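Local coordinates for protein extracellular invertase (Aspergillus kawachii, PDB 5XHA) that probably hydrolyses sucrose and related beta-fructofuranosides, releasing fructose, as a secreted glycoside hydrolase of family 32, at residues Pro373-Val378 against Ile418-Lys423. Numbering follows the deposited sequence.
Sequences PRELRV and IARETK. With FRU (beta-D-fructofuranose), chain E.
Glu375, on a strand of the five-bladed beta-propeller characteristic of family 32 hydrolases, grips Arg420 in the first turn of the helix that follows strand 408-418. That strand runs antiparallel to 366-385, and Arg374 and Ile418 form a non-hydrogen-bonded pair (CA-CA 4.6 Å) at its end; just beyond, Ala419 N donates to Pro373 O at 2.9 Å. The tight part is buried: Glu375 CG packs on Ala419 CA at 3.7 Å, and beside it the CG corner of the Pro373 ring packs 3.4 Å from Thr422 OG1, which is hydrogen-bonded to Leu73 O. At the more open margin, partly exposed Arg420 approaches side-on, NH2 to Glu375 OE1 at 2.9 Å (175°) and NE to the syn lone pair of Glu375 OE2 at 3.0 Å. A bend at chi3 (63°) turns the guanidinium back to the carboxylate, whose plane is tilted 31° from its own. Glu375 OE2 also accepts Arg420 N from above the carboxylate plane, and Arg341 forms another salt bridge with this oxygen. A bound fructose, also hydrogen-bonded to Gly557 N, makes two weak hydrogen bonds here: buried Ile418 N lies 3.4 Å from fructose O4, and partly exposed Lys423 NZ reaches fructose O3 at 2.9 Å.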
loop_
_atom_site.group_PDB
_atom_site.type_symbol
_atom_site.label_atom_id
_atom_site.label_comp_id
_atom_site.label_asym_id
_atom_site.label_seq_id
_atom_site.Cartn_x
_atom_site.Cartn_y
_atom_site.Cartn_z
ATOM N N PRO A 373 -0.710 7.195 -35.720
ATOM C CA PRO A 373 -0.673 8.352 -34.830
ATOM C C PRO A 373 -1.578 9.460 -35.345
ATOM O O PRO A 373 -1.583 9.743 -36.543
ATOM C CB PRO A 373 0.789 8.803 -34.895
ATOM C CG PRO A 373 1.290 8.272 -36.202
ATOM C CD PRO A 373 0.584 6.963 -36.379
ATOM N N ARG A 374 -2.315 10.100 -34.446
ATOM C CA ARG A 374 -3.239 11.162 -34.848
ATOM C C ARG A 374 -2.893 12.493 -34.169
ATOM O O ARG A 374 -2.619 12.523 -32.969
ATOM C CB ARG A 374 -4.678 10.742 -34.544
ATOM C CG ARG A 374 -5.143 9.625 -35.448
ATOM C CD ARG A 374 -6.440 9.001 -35.006
ATOM N NE ARG A 374 -6.781 7.877 -35.866
ATOM C CZ ARG A 374 -7.874 7.133 -35.738
ATOM N NH1 ARG A 374 -8.754 7.387 -34.774
ATOM N NH2 ARG A 374 -8.084 6.124 -36.577
ATOM N N GLU A 375 -2.873 13.575 -34.953
ATOM C CA GLU A 375 -2.745 14.934 -34.412
ATOM C C GLU A 375 -4.114 15.397 -33.971
ATOM O O GLU A 375 -5.077 15.273 -34.722
ATOM C CB GLU A 375 -2.205 15.912 -35.471
ATOM C CG GLU A 375 -0.747 15.682 -35.808
ATOM C CD GLU A 375 -0.205 16.635 -36.845
ATOM O OE1 GLU A 375 -0.779 17.720 -36.993
ATOM O OE2 GLU A 375 0.816 16.318 -37.476
ATOM N N LEU A 376 -4.208 15.907 -32.747
ATOM C CA LEU A 376 -5.449 16.497 -32.273
ATOM C C LEU A 376 -5.282 18.014 -32.253
ATOM O O LEU A 376 -4.193 18.524 -31.913
ATOM C CB LEU A 376 -5.811 15.962 -30.891
ATOM C CG LEU A 376 -6.005 14.452 -30.769
ATOM C CD1 LEU A 376 -6.659 14.115 -29.432
ATOM C CD2 LEU A 376 -6.802 13.835 -31.914
ATOM N N ARG A 377 -6.334 18.723 -32.664
ATOM C CA ARG A 377 -6.342 20.192 -32.621
ATOM C C ARG A 377 -7.773 20.705 -32.589
ATOM O O ARG A 377 -8.707 19.939 -32.831
ATOM C CB ARG A 377 -5.587 20.761 -33.820
ATOM C CG ARG A 377 -6.317 20.623 -35.153
ATOM C CD ARG A 377 -5.446 21.051 -36.324
ATOM N NE ARG A 377 -6.204 21.123 -37.571
ATOM C CZ ARG A 377 -7.041 22.116 -37.918
ATOM N NH1 ARG A 377 -7.278 23.166 -37.110
ATOM N NH2 ARG A 377 -7.660 22.056 -39.098
ATOM N N VAL A 378 -7.953 21.988 -32.275
ATOM C CA VAL A 378 -9.271 22.613 -32.358
ATOM C C VAL A 378 -9.570 22.865 -33.837
ATOM O O VAL A 378 -8.789 23.496 -34.540
ATOM C CB VAL A 378 -9.353 23.952 -31.578
ATOM C CG1 VAL A 378 -10.750 24.540 -31.672
ATOM C CG2 VAL A 378 -8.979 23.766 -30.116
ATOM N N ILE A 418 -4.457 12.283 -39.506
ATOM C CA ILE A 418 -3.293 11.438 -39.473
ATOM C C ILE A 418 -2.108 12.354 -39.239
ATOM O O ILE A 418 -2.025 13.406 -39.850
ATOM C CB ILE A 418 -3.118 10.688 -40.800
ATOM C CG1 ILE A 418 -4.363 9.849 -41.101
ATOM C CG2 ILE A 418 -1.860 9.823 -40.757
ATOM C CD1 ILE A 418 -4.345 9.202 -42.464
ATOM N N ALA A 419 -1.187 11.982 -38.362
ATOM C CA ALA A 419 -0.054 12.852 -38.108
ATOM C C ALA A 419 0.700 13.110 -39.415
ATOM O O ALA A 419 0.835 12.221 -40.266
ATOM C CB ALA A 419 0.849 12.290 -37.018
ATOM N N ARG A 420 1.166 14.342 -39.585
ATOM C CA ARG A 420 1.571 14.813 -40.926
ATOM C C ARG A 420 2.696 14.007 -41.587
ATOM O O ARG A 420 2.636 13.730 -42.789
ATOM C CB ARG A 420 1.917 16.291 -40.901
ATOM C CG ARG A 420 3.199 16.619 -40.155
ATOM C CD ARG A 420 3.243 18.106 -39.874
ATOM N NE ARG A 420 2.146 18.496 -38.998
ATOM C CZ ARG A 420 1.889 19.745 -38.633
ATOM N NH1 ARG A 420 2.649 20.740 -39.072
ATOM N NH2 ARG A 420 0.876 19.993 -37.820
ATOM N N GLU A 421 3.695 13.601 -40.815
ATOM C CA GLU A 421 4.803 12.830 -41.368
ATOM C C GLU A 421 4.354 11.417 -41.757
ATOM O O GLU A 421 4.809 10.861 -42.772
ATOM C CB GLU A 421 5.960 12.746 -40.381
ATOM C CG GLU A 421 6.493 14.095 -39.901
ATOM C CD GLU A 421 5.898 14.572 -38.573
ATOM O OE1 GLU A 421 4.721 14.260 -38.241
ATOM O OE2 GLU A 421 6.611 15.304 -37.862
ATOM N N THR A 422 3.480 10.823 -40.948
ATOM C CA THR A 422 2.941 9.505 -41.261
ATOM C C THR A 422 2.087 9.565 -42.537
ATOM O O THR A 422 2.173 8.668 -43.392
ATOM C CB THR A 422 2.153 8.907 -40.074
ATOM O OG1 THR A 422 3.075 8.504 -39.062
ATOM C CG2 THR A 422 1.318 7.682 -40.492
ATOM N N LYS A 423 1.278 10.612 -42.666
ATOM C CA LYS A 423 0.444 10.805 -43.861
ATOM C C LYS A 423 1.282 10.884 -45.142
ATOM O O LYS A 423 0.978 10.201 -46.121
ATOM C CB LYS A 423 -0.408 12.063 -43.729
ATOM C CG LYS A 423 -1.327 12.317 -44.916
ATOM C CD LYS A 423 -2.450 11.298 -44.956
ATOM C CE LYS A 423 -3.211 11.317 -46.279
ATOM N NZ LYS A 423 -3.808 12.650 -46.560
HETATM C C1 FRU E . -7.082 14.778 -46.513
HETATM C C2 FRU E . -6.806 14.962 -45.011
HETATM C C3 FRU E . -5.950 13.859 -44.356
HETATM C C4 FRU E . -6.619 13.698 -43.001
HETATM C C5 FRU E . -8.086 13.863 -43.382
HETATM C C6 FRU E . -8.969 14.286 -42.204
HETATM O O1 FRU E . -5.953 15.106 -47.336
HETATM O O2 FRU E . -6.221 16.253 -44.730
HETATM O O3 FRU E . -4.560 14.198 -44.202
HETATM O O4 FRU E . -6.329 12.470 -42.312
HETATM O O5 FRU E . -8.098 14.866 -44.405
HETATM O O6 FRU E . -10.279 13.666 -42.279
#